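Local coordinates for protein endoglucanase A (Clostridium cellulolyticum, PDB 1EDG) that hydrolyses internal beta-1,4-glucosidic bonds of cellulose as an endoglucanase of glycosyl hydrolase family 5, at residues Leu31-Gly36 / Gly353-Arg358; Gly36-Ala41 / Asp52-Trp57; Ile80-His85 / Val117-His122; Asn169-Val174 / Met220-Val225. All coordinates share one frame; numbering follows the deposited sequence.

Interaction 1: Leu31-Gly36 / Gly353-Arg358; sequences LGWNLG and GFFDRR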
# COMPACT_ATOMS: atom_id res chain seq x y z
N LEU A 31 4.53 -9.65 6.67
CA LEU A 31 3.42 -9.74 5.72
C LEU A 31 2.41 -8.70 6.20
O LEU A 31 2.20 -8.56 7.40
CB LEU A 31 2.78 -11.14 5.76
CG LEU A 31 1.61 -11.42 4.82
CD1 LEU A 31 2.06 -11.38 3.37
CD2 LEU A 31 1.00 -12.77 5.15
N GLY A 32 1.80 -7.97 5.28
CA GLY A 32 0.85 -6.95 5.69
C GLY A 32 -0.59 -7.11 5.21
O GLY A 32 -0.88 -7.86 4.28
N TRP A 33 -1.48 -6.34 5.82
CA TRP A 33 -2.90 -6.37 5.48
C TRP A 33 -3.38 -4.91 5.41
O TRP A 33 -3.00 -4.09 6.24
CB TRP A 33 -3.65 -7.13 6.58
CG TRP A 33 -5.12 -7.25 6.37
CD1 TRP A 33 -5.76 -8.16 5.58
CD2 TRP A 33 -6.14 -6.48 7.02
NE1 TRP A 33 -7.13 -8.01 5.70
CE2 TRP A 33 -7.38 -6.99 6.58
CE3 TRP A 33 -6.12 -5.42 7.93
CZ2 TRP A 33 -8.60 -6.46 7.03
CZ3 TRP A 33 -7.33 -4.90 8.38
CH2 TRP A 33 -8.56 -5.42 7.92
N ASN A 34 -4.19 -4.60 4.40
CA ASN A 34 -4.75 -3.25 4.22
C ASN A 34 -6.14 -3.13 4.84
O ASN A 34 -7.00 -3.97 4.59
CB ASN A 34 -4.94 -2.94 2.73
CG ASN A 34 -3.71 -2.37 2.08
OD1 ASN A 34 -3.41 -1.19 2.25
ND2 ASN A 34 -3.02 -3.18 1.28
N LEU A 35 -6.38 -2.04 5.58
CA LEU A 35 -7.70 -1.75 6.15
C LEU A 35 -8.40 -1.01 4.98
O LEU A 35 -8.60 0.21 5.03
CB LEU A 35 -7.55 -0.81 7.36
CG LEU A 35 -8.42 -0.92 8.62
CD1 LEU A 35 -8.67 0.47 9.18
CD2 LEU A 35 -9.74 -1.64 8.38
N GLY A 36 -8.72 -1.75 3.92
CA GLY A 36 -9.32 -1.18 2.72
C GLY A 36 -10.73 -0.65 2.80
O GLY A 36 -11.53 -1.10 3.63
N GLY A 353 -12.69 -8.95 -0.85
CA GLY A 353 -12.98 -9.23 0.54
C GLY A 353 -12.34 -10.55 0.93
O GLY A 353 -12.47 -11.54 0.20
N PHE A 354 -11.61 -10.55 2.04
CA PHE A 354 -10.96 -11.77 2.54
C PHE A 354 -11.32 -11.96 4.01
O PHE A 354 -11.86 -13.00 4.40
CB PHE A 354 -9.43 -11.70 2.37
CG PHE A 354 -8.98 -11.63 0.93
CD1 PHE A 354 -8.84 -12.79 0.17
CD2 PHE A 354 -8.70 -10.40 0.33
CE1 PHE A 354 -8.46 -12.73 -1.17
CE2 PHE A 354 -8.31 -10.33 -1.00
CZ PHE A 354 -8.19 -11.49 -1.76
N PHE A 355 -11.07 -10.94 4.82
CA PHE A 355 -11.38 -11.00 6.25
C PHE A 355 -12.80 -10.50 6.49
O PHE A 355 -13.10 -9.33 6.20
CB PHE A 355 -10.38 -10.16 7.04
CG PHE A 355 -10.63 -10.12 8.52
CD1 PHE A 355 -10.40 -11.25 9.31
CD2 PHE A 355 -11.03 -8.95 9.15
CE1 PHE A 355 -10.57 -11.20 10.69
CE2 PHE A 355 -11.21 -8.89 10.53
CZ PHE A 355 -10.98 -10.02 11.30
N ASP A 356 -13.68 -11.38 6.96
CA ASP A 356 -15.06 -10.99 7.24
C ASP A 356 -15.04 -10.24 8.57
O ASP A 356 -14.99 -10.86 9.63
CB ASP A 356 -15.96 -12.22 7.33
CG ASP A 356 -17.44 -11.86 7.32
OD1 ASP A 356 -17.99 -11.60 6.23
OD2 ASP A 356 -18.05 -11.84 8.41
N ARG A 357 -15.04 -8.92 8.50
CA ARG A 357 -15.00 -8.07 9.69
C ARG A 357 -16.19 -8.25 10.62
O ARG A 357 -16.11 -8.00 11.82
CB ARG A 357 -14.81 -6.60 9.29
CG ARG A 357 -13.34 -6.23 9.08
CD ARG A 357 -13.05 -5.62 7.71
NE ARG A 357 -13.14 -4.16 7.73
CZ ARG A 357 -12.59 -3.34 6.85
NH1 ARG A 357 -11.87 -3.78 5.82
NH2 ARG A 357 -12.79 -2.04 6.98
N ARG A 358 -17.29 -8.74 10.06
CA ARG A 358 -18.52 -8.99 10.81
C ARG A 358 -18.31 -10.11 11.83
O ARG A 358 -18.60 -9.94 13.02
CB ARG A 358 -19.63 -9.36 9.84
CG ARG A 358 -21.03 -9.31 10.40
CD ARG A 358 -22.00 -10.01 9.47
NE ARG A 358 -21.74 -9.71 8.06
CZ ARG A 358 -21.24 -10.58 7.18
NH1 ARG A 358 -20.95 -11.81 7.56
NH2 ARG A 358 -21.03 -10.21 5.93
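Trp33 and Arg357 carry most of this buried contact, with Phe355 and Leu35 at their sides. It lies on the TIM barrel: Trp33 sits on the first strand, which is bonded through Gly32 to Cys337 and Leu339 of the eighth, while residues 353-358 belong to the excursion that follows that eighth strand. The Trp33 CB bond is directed toward the other segment, and with CG anti to the backbone N (chi1 -179°) the indole is carried outward to Phe355. On its pyrrole side, NE1 comes within 4.1 Å of Phe355 CB, but its hydrogen bond goes to Asp341, whose carboxylate also accepts the backbone N-H of Phe354 and Phe355; one acid thus fixes both the indole and the strand beside it. Further out, Trp33 CZ2 meets Phe355 CD2 at 4.1 Å. The two six-membered rings have centroids 5.9 Å apart and planes at 85°, in an oblique pairing. At the tip, Trp33 CH2 is 4.2 Å from Arg357 NH1. Helix 64-73 closes in on both rings through Ile70.

Arg357 reaches the turn that follows the strand, an inverse gamma turn centred on Leu35, by bending at chi2 and chi3. Its guanidinium has Gly36 O at its edge, where NH1 forms only a weak hydrogen bond of 3.5 Å; the stronger partner is Thr38 OG1, bonded to NH2. The Leu35 side chain crosses the arginine at about a right angle, and its CD2 methyl rests over one face of the guanidinium, toward the rim, 3.4 Å from Arg357 NH2.

Interaction 2: Gly36-Ala41 / Asp52-Trp57; sequences GNTFDA and DYETSW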
# COMPACT_ATOMS: atom_id res chain seq x y z
N GLY A 36 -8.72 -1.75 3.92
CA GLY A 36 -9.32 -1.18 2.72
C GLY A 36 -10.73 -0.65 2.80
O GLY A 36 -11.53 -1.10 3.63
N ASN A 37 -11.03 0.29 1.90
CA ASN A 37 -12.35 0.93 1.80
C ASN A 37 -12.91 1.40 3.14
O ASN A 37 -14.11 1.33 3.38
CB ASN A 37 -13.36 0.00 1.10
CG ASN A 37 -13.19 -0.04 -0.41
OD1 ASN A 37 -12.22 0.49 -0.97
ND2 ASN A 37 -14.13 -0.69 -1.09
N THR A 38 -12.03 1.91 4.00
CA THR A 38 -12.42 2.39 5.32
C THR A 38 -12.16 3.90 5.45
O THR A 38 -12.96 4.69 4.94
CB THR A 38 -11.69 1.58 6.40
OG1 THR A 38 -11.90 0.19 6.14
CG2 THR A 38 -12.22 1.89 7.79
N PHE A 39 -11.04 4.31 6.05
CA PHE A 39 -10.75 5.73 6.18
C PHE A 39 -10.45 6.41 4.84
O PHE A 39 -10.36 7.64 4.76
CB PHE A 39 -9.62 5.97 7.17
CG PHE A 39 -9.98 5.59 8.59
CD1 PHE A 39 -10.90 6.34 9.31
CD2 PHE A 39 -9.40 4.49 9.20
CE1 PHE A 39 -11.24 6.01 10.62
CE2 PHE A 39 -9.73 4.14 10.51
CZ PHE A 39 -10.66 4.90 11.22
N ASP A 40 -10.29 5.59 3.79
CA ASP A 40 -10.03 6.06 2.43
C ASP A 40 -11.30 6.45 1.66
O ASP A 40 -11.22 6.99 0.55
CB ASP A 40 -9.19 5.05 1.62
CG ASP A 40 -9.64 3.60 1.81
OD1 ASP A 40 -9.69 3.14 2.96
OD2 ASP A 40 -9.88 2.90 0.80
N ALA A 41 -12.47 6.15 2.22
CA ALA A 41 -13.74 6.49 1.57
C ALA A 41 -13.85 8.02 1.52
O ALA A 41 -13.55 8.70 2.50
CB ALA A 41 -14.91 5.89 2.35
N ASP A 52 -18.94 9.17 9.64
CA ASP A 52 -19.60 8.13 8.84
C ASP A 52 -18.76 7.71 7.65
O ASP A 52 -19.06 6.70 7.00
CB ASP A 52 -20.96 8.61 8.34
CG ASP A 52 -22.02 8.61 9.42
OD1 ASP A 52 -21.78 8.09 10.53
OD2 ASP A 52 -23.11 9.15 9.15
N TYR A 53 -17.73 8.49 7.33
CA TYR A 53 -16.87 8.14 6.21
C TYR A 53 -16.21 6.77 6.45
O TYR A 53 -16.01 6.00 5.50
CB TYR A 53 -15.81 9.22 5.97
CG TYR A 53 -16.32 10.40 5.16
CD1 TYR A 53 -16.49 10.29 3.78
CD2 TYR A 53 -16.61 11.62 5.76
CE1 TYR A 53 -16.94 11.36 3.02
CE2 TYR A 53 -17.07 12.71 5.01
CZ TYR A 53 -17.23 12.57 3.64
OH TYR A 53 -17.67 13.63 2.88
N GLU A 54 -15.95 6.44 7.71
CA GLU A 54 -15.32 5.16 8.06
C GLU A 54 -16.16 3.95 7.68
O GLU A 54 -15.62 2.92 7.28
CB GLU A 54 -15.00 5.09 9.56
CG GLU A 54 -14.40 3.75 9.97
CD GLU A 54 -14.09 3.63 11.45
OE1 GLU A 54 -14.40 4.56 12.22
OE2 GLU A 54 -13.53 2.60 11.84
N THR A 55 -17.48 4.07 7.81
CA THR A 55 -18.40 2.97 7.49
C THR A 55 -19.07 3.12 6.12
O THR A 55 -19.71 2.18 5.63
CB THR A 55 -19.48 2.86 8.57
OG1 THR A 55 -20.19 4.10 8.66
CG2 THR A 55 -18.85 2.57 9.93
N SER A 56 -18.91 4.28 5.50
CA SER A 56 -19.51 4.57 4.20
C SER A 56 -19.35 3.46 3.16
O SER A 56 -20.34 3.04 2.53
CB SER A 56 -18.97 5.88 3.65
OG SER A 56 -19.63 6.23 2.45
N TRP A 57 -18.12 3.00 2.95
CA TRP A 57 -17.86 1.95 1.97
C TRP A 57 -17.67 0.58 2.63
O TRP A 57 -17.96 -0.45 2.03
CB TRP A 57 -16.61 2.26 1.15
CG TRP A 57 -16.67 3.48 0.28
CD1 TRP A 57 -17.74 4.31 0.09
CD2 TRP A 57 -15.61 4.01 -0.52
NE1 TRP A 57 -17.41 5.32 -0.78
CE2 TRP A 57 -16.11 5.16 -1.17
CE3 TRP A 57 -14.28 3.62 -0.75
CZ2 TRP A 57 -15.32 5.93 -2.04
CZ3 TRP A 57 -13.50 4.38 -1.62
CH2 TRP A 57 -14.03 5.52 -2.25
O HOH W 1 -15.89 3.25 4.38
O HOH W 2 -16.16 -2.26 0.65
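Ala41 lies on one face of the Trp57 indole: its CA stands 3.6 Å from the centroid of the six-membered ring and 6° off the normal, a CH-pi contact, while Ala41 CB is 3.5 Å from Trp57 CD2. At the rim of the same ring, near its plane, Asn37 OD1 approaches Trp57 CE3 to 3.8 Å, with amide and indole planes 75° apart. A second cluster forms around Glu54, whose extended chain runs alongside Thr38 and Phe39; Thr38 CG2 is 3.6 Å from Glu54 CG, and that CG lies over a face of the Phe39 ring.

Polar links between the segments run through water. Water 2 joins Asn37 ND2 to Trp57 O, and water 1 accepts from Trp57 N at 2.7 Å while sitting near Asn37 O and Tyr53 O. Behind this shell, a type I turn from Thr38 to Ala41 sets the alanine against the indole, and Asp40 OD1 braces the turn by accepting Thr38 N at 2.8 Å, met from above the carboxylate plane. The Glu54 carboxylate is held by Arg102 and Thr62, and Trp57 NE1 by Asn43. This is the folded connection after the first strand of a TIM barrel, packed against its own short, weakly bonded helix.

Interaction 3: Ile80-His85 / Val117-His122; sequences IPVSWH and VILNTH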
# COMPACT_ATOMS: atom_id res chain seq x y z
N ILE A 80 -2.96 1.52 6.77
CA ILE A 80 -4.21 2.23 6.99
C ILE A 80 -4.37 3.39 6.00
O ILE A 80 -3.83 4.48 6.22
CB ILE A 80 -4.28 2.76 8.45
CG1 ILE A 80 -4.19 1.60 9.45
CG2 ILE A 80 -5.55 3.56 8.66
CD1 ILE A 80 -4.13 2.03 10.89
N PRO A 81 -5.05 3.14 4.87
CA PRO A 81 -5.28 4.17 3.85
C PRO A 81 -6.19 5.26 4.40
O PRO A 81 -7.23 4.95 4.99
CB PRO A 81 -6.01 3.39 2.75
CG PRO A 81 -5.55 1.99 2.94
CD PRO A 81 -5.58 1.84 4.43
N VAL A 82 -5.81 6.53 4.24
CA VAL A 82 -6.64 7.63 4.72
C VAL A 82 -6.79 8.73 3.68
O VAL A 82 -5.80 9.22 3.14
CB VAL A 82 -6.08 8.28 6.01
CG1 VAL A 82 -7.05 9.36 6.52
CG2 VAL A 82 -5.87 7.24 7.10
N SER A 83 -8.04 9.08 3.36
CA SER A 83 -8.31 10.17 2.43
C SER A 83 -8.63 11.36 3.33
O SER A 83 -9.70 11.42 3.95
CB SER A 83 -9.48 9.83 1.51
OG SER A 83 -9.12 8.82 0.57
N TRP A 84 -7.69 12.29 3.45
CA TRP A 84 -7.86 13.45 4.31
C TRP A 84 -8.63 14.63 3.74
O TRP A 84 -9.16 15.44 4.51
CB TRP A 84 -6.49 13.97 4.76
CG TRP A 84 -5.59 12.93 5.33
CD1 TRP A 84 -4.75 12.11 4.63
CD2 TRP A 84 -5.43 12.59 6.71
NE1 TRP A 84 -4.08 11.28 5.49
CE2 TRP A 84 -4.48 11.55 6.78
CE3 TRP A 84 -6.00 13.06 7.90
CZ2 TRP A 84 -4.08 10.97 7.99
CZ3 TRP A 84 -5.61 12.49 9.11
CH2 TRP A 84 -4.66 11.45 9.15
N HIS A 85 -8.73 14.74 2.42
CA HIS A 85 -9.40 15.89 1.81
C HIS A 85 -10.82 16.25 2.28
O HIS A 85 -11.16 17.43 2.33
CB HIS A 85 -9.26 15.90 0.27
CG HIS A 85 -10.27 15.06 -0.45
ND1 HIS A 85 -10.00 13.78 -0.89
CD2 HIS A 85 -11.54 15.33 -0.84
CE1 HIS A 85 -11.07 13.30 -1.52
NE2 HIS A 85 -12.01 14.22 -1.50
N VAL A 117 2.76 -0.21 11.45
CA VAL A 117 1.65 0.48 10.80
C VAL A 117 2.14 1.44 9.73
O VAL A 117 3.14 2.13 9.91
CB VAL A 117 0.82 1.30 11.83
CG1 VAL A 117 -0.32 2.04 11.13
CG2 VAL A 117 0.28 0.40 12.91
N ILE A 118 1.42 1.49 8.61
CA ILE A 118 1.74 2.41 7.54
C ILE A 118 0.56 3.37 7.41
O ILE A 118 -0.57 2.93 7.18
CB ILE A 118 1.93 1.70 6.18
CG1 ILE A 118 3.17 0.79 6.23
CG2 ILE A 118 2.08 2.73 5.06
CD1 ILE A 118 3.28 -0.14 5.04
N LEU A 119 0.81 4.66 7.61
CA LEU A 119 -0.22 5.70 7.50
C LEU A 119 0.09 6.49 6.23
O LEU A 119 1.24 6.89 6.02
CB LEU A 119 -0.14 6.64 8.70
CG LEU A 119 -1.33 6.93 9.61
CD1 LEU A 119 -1.07 8.24 10.29
CD2 LEU A 119 -2.65 7.00 8.84
N ASN A 120 -0.91 6.77 5.40
CA ASN A 120 -0.67 7.51 4.16
C ASN A 120 -1.73 8.58 3.88
O ASN A 120 -2.48 8.97 4.79
CB ASN A 120 -0.64 6.52 2.97
CG ASN A 120 -2.05 6.09 2.48
OD1 ASN A 120 -3.08 6.56 2.96
ND2 ASN A 120 -2.07 5.22 1.49
N THR A 121 -1.66 9.16 2.68
CA THR A 121 -2.72 10.04 2.18
C THR A 121 -3.16 9.14 1.03
O THR A 121 -2.31 8.53 0.35
CB THR A 121 -2.26 11.44 1.65
OG1 THR A 121 -1.41 11.29 0.50
CG2 THR A 121 -1.57 12.22 2.74
N HIS A 122 -4.47 8.99 0.83
CA HIS A 122 -4.95 8.09 -0.20
C HIS A 122 -5.64 8.76 -1.38
O HIS A 122 -4.96 9.26 -2.28
CB HIS A 122 -5.84 7.01 0.44
CG HIS A 122 -5.73 5.67 -0.22
ND1 HIS A 122 -6.68 5.17 -1.09
CD2 HIS A 122 -4.79 4.70 -0.11
CE1 HIS A 122 -6.33 3.96 -1.49
NE2 HIS A 122 -5.19 3.65 -0.90
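Ile80 pairs with Leu119 in a parallel bridge, and its N-H points almost straight at Ile118 O (2.8 Å, 178°). Its CD1 methyl packs on Val117 CG1 at 3.8 Å, and the side chain also touches Val106 and Val107 of helix 97-111. Pro81 brings no N-H; instead its CB lies over a face of the His122 ring, 3.7 Å from the centroid, the two side chains running alongside each other. At Val82 a side chain takes over from the backbone as acceptor. Asn120 CG sits between its own N and carbonyl carbon (chi1 79°), which turns OD1 back to receive Val82 N at 3.0 Å. Asn120 N, buried here, has no partner in the model. Val82 O accepts His122 N at 2.7 Å, the donor standing above the carbonyl plane, and Val82 CG2 touches Leu119 CD2. Ser83 places OG beside His122 CB, though its hydrogen bonds go to Asp40 O and His123 N. Trp84 then reaches over to the 117-122 segment: NE1 donates to Asn120 O at 2.9 Å and 167°, with the acceptor in the indole plane. Val82 CG1 lies 3.4 Å above the centre of one indole face, and Thr121 CG2 comes in obliquely by CD1; the in-plane bond and the methyl over the face together limit the ring's rotation. In this beta-alpha-beta unit of a TIM barrel, the pairing of strands 77-80 and 116-120 passes into the loops beyond their C-terminal ends.

Interaction 4: Asn169-Val174 / Met220-Val225; sequences NEPRLV and MCPGYV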
# COMPACT_ATOMS: atom_id res chain seq x y z
N ASN A 169 -0.36 7.99 -2.27
CA ASN A 169 -0.79 6.65 -2.66
C ASN A 169 -0.46 6.33 -4.13
O ASN A 169 0.54 5.66 -4.42
CB ASN A 169 -2.30 6.51 -2.38
CG ASN A 169 -2.85 5.17 -2.83
OD1 ASN A 169 -2.30 4.12 -2.49
ND2 ASN A 169 -3.94 5.20 -3.59
N GLU A 170 -1.32 6.76 -5.04
CA GLU A 170 -1.12 6.54 -6.47
C GLU A 170 -1.22 7.87 -7.22
O GLU A 170 -2.14 8.08 -8.01
CB GLU A 170 -2.16 5.54 -7.01
CG GLU A 170 -2.00 4.12 -6.45
CD GLU A 170 -3.02 3.12 -7.00
OE1 GLU A 170 -3.99 3.51 -7.67
OE2 GLU A 170 -2.84 1.91 -6.75
N PRO A 171 -0.26 8.78 -6.98
CA PRO A 171 -0.28 10.09 -7.66
C PRO A 171 -0.30 9.88 -9.17
O PRO A 171 0.49 9.12 -9.72
CB PRO A 171 0.99 10.76 -7.15
CG PRO A 171 1.91 9.60 -6.91
CD PRO A 171 1.02 8.57 -6.27
N ARG A 172 -1.24 10.54 -9.85
CA ARG A 172 -1.39 10.36 -11.29
C ARG A 172 -2.22 11.48 -11.88
O ARG A 172 -2.78 12.30 -11.16
CB ARG A 172 -2.11 9.03 -11.52
CG ARG A 172 -3.55 9.02 -10.97
CD ARG A 172 -4.13 7.62 -10.87
NE ARG A 172 -5.54 7.63 -10.48
CZ ARG A 172 -5.99 7.82 -9.25
NH1 ARG A 172 -5.15 8.02 -8.24
NH2 ARG A 172 -7.30 7.82 -9.01
N LEU A 173 -2.33 11.49 -13.21
CA LEU A 173 -3.12 12.50 -13.91
C LEU A 173 -4.56 11.99 -14.06
O LEU A 173 -4.91 11.39 -15.08
CB LEU A 173 -2.52 12.80 -15.28
CG LEU A 173 -1.13 13.46 -15.28
CD1 LEU A 173 -0.59 13.54 -16.69
CD2 LEU A 173 -1.21 14.84 -14.63
N VAL A 174 -5.38 12.20 -13.04
CA VAL A 174 -6.77 11.76 -13.06
C VAL A 174 -7.49 12.38 -14.25
O VAL A 174 -7.39 13.58 -14.49
CB VAL A 174 -7.51 12.14 -11.76
CG1 VAL A 174 -8.93 11.61 -11.79
CG2 VAL A 174 -6.78 11.59 -10.54
N MET A 220 7.88 6.14 2.98
CA MET A 220 7.64 5.46 1.70
C MET A 220 7.30 6.46 0.60
O MET A 220 6.52 7.40 0.81
CB MET A 220 6.50 4.45 1.84
CG MET A 220 6.86 3.20 2.63
SD MET A 220 5.41 2.20 3.08
CE MET A 220 4.83 1.65 1.47
N CYS A 221 7.85 6.22 -0.59
CA CYS A 221 7.62 7.08 -1.74
C CYS A 221 7.33 6.28 -3.01
O CYS A 221 8.08 5.36 -3.35
CB CYS A 221 8.85 7.96 -1.99
SG CYS A 221 9.29 9.05 -0.63
N PRO A 222 6.20 6.57 -3.68
CA PRO A 222 5.82 5.89 -4.91
C PRO A 222 6.23 6.72 -6.13
O PRO A 222 6.60 7.90 -5.99
CB PRO A 222 4.30 5.84 -4.80
CG PRO A 222 3.99 7.16 -4.19
CD PRO A 222 5.05 7.30 -3.10
N GLY A 223 6.22 6.08 -7.29
CA GLY A 223 6.50 6.75 -8.54
C GLY A 223 5.13 6.96 -9.16
O GLY A 223 4.12 6.79 -8.47
N TYR A 224 5.06 7.28 -10.45
CA TYR A 224 3.78 7.50 -11.13
C TYR A 224 2.81 6.33 -10.93
O TYR A 224 3.13 5.18 -11.27
CB TYR A 224 4.02 7.77 -12.62
CG TYR A 224 2.80 8.30 -13.36
CD1 TYR A 224 2.48 9.65 -13.32
CD2 TYR A 224 1.96 7.44 -14.06
CE1 TYR A 224 1.34 10.14 -13.96
CE2 TYR A 224 0.82 7.91 -14.70
CZ TYR A 224 0.51 9.26 -14.65
OH TYR A 224 -0.65 9.71 -15.24
N VAL A 225 1.62 6.64 -10.39
CA VAL A 225 0.54 5.68 -10.09
C VAL A 225 1.02 4.48 -9.28
O VAL A 225 0.36 3.43 -9.26
CB VAL A 225 -0.21 5.16 -11.35
CG1 VAL A 225 -1.60 4.66 -10.99
CG2 VAL A 225 -0.36 6.24 -12.35
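Val225 N and Leu173 N are both satisfied across the contact, the first by Pro171 O at 2.8 Å and 158°, the second by Tyr224 OH at 3.2 Å and 165°. The Pro171 carbonyl oxygen also lies over one face of the Tyr224 ring, toward its rim. The hydroxyl is also hydrogen-bonded to Asn178 O, so its oxygen is gripped from both the 169-174 segment and the loop beyond. Tyr224 CG anti to the backbone N (chi1 -168°) carries the ring across to Arg172 CA and the Leu173 side chain, which it crosses at about a right angle.

The first segment carries the Asn-Glu-Pro sequence that follows the fourth barrel strand in family 5 glycosidases, and it meets here the end of the fifth strand of the TIM barrel. Glu170 OE2 is hydrogen-bonded to His254 ND1, while Glu170 CG rests 3.7 Å from Val225 O. Beside it, Pro171 CD touches Pro222 CG at 3.9 Å. Pro222 O has Asn200 ND2 as its partner. The Arg172 chain is extended from CG to NE; its NH1 gives Glu170 O a 3.0 Å bond, with the acceptor in the guanidinium plane, and NE forms a salt bridge to Glu179. Nearer the backbone, Arg172 CB packs on Val225 CG2 at 3.4 Å.

From the N terminus, the first barrel strand opens interaction 1, whose loop closes only at 353-358, after the eighth strand; the other three contacts nest inside it. Interaction 2 shares Gly36 with it and closes a short loop at 52-57. Interactions 3 and 4 then follow in series, joining strand two to strand three and the regions after strands four and five. None cross. Neighbouring contacts touch: Phe39 O takes a probable hydrogen bond from Ser83 N, and His122 packs on Asn169. Interactions 1 and 4, with centres about 23 Å apart, lie on opposite sides of the chain's centre.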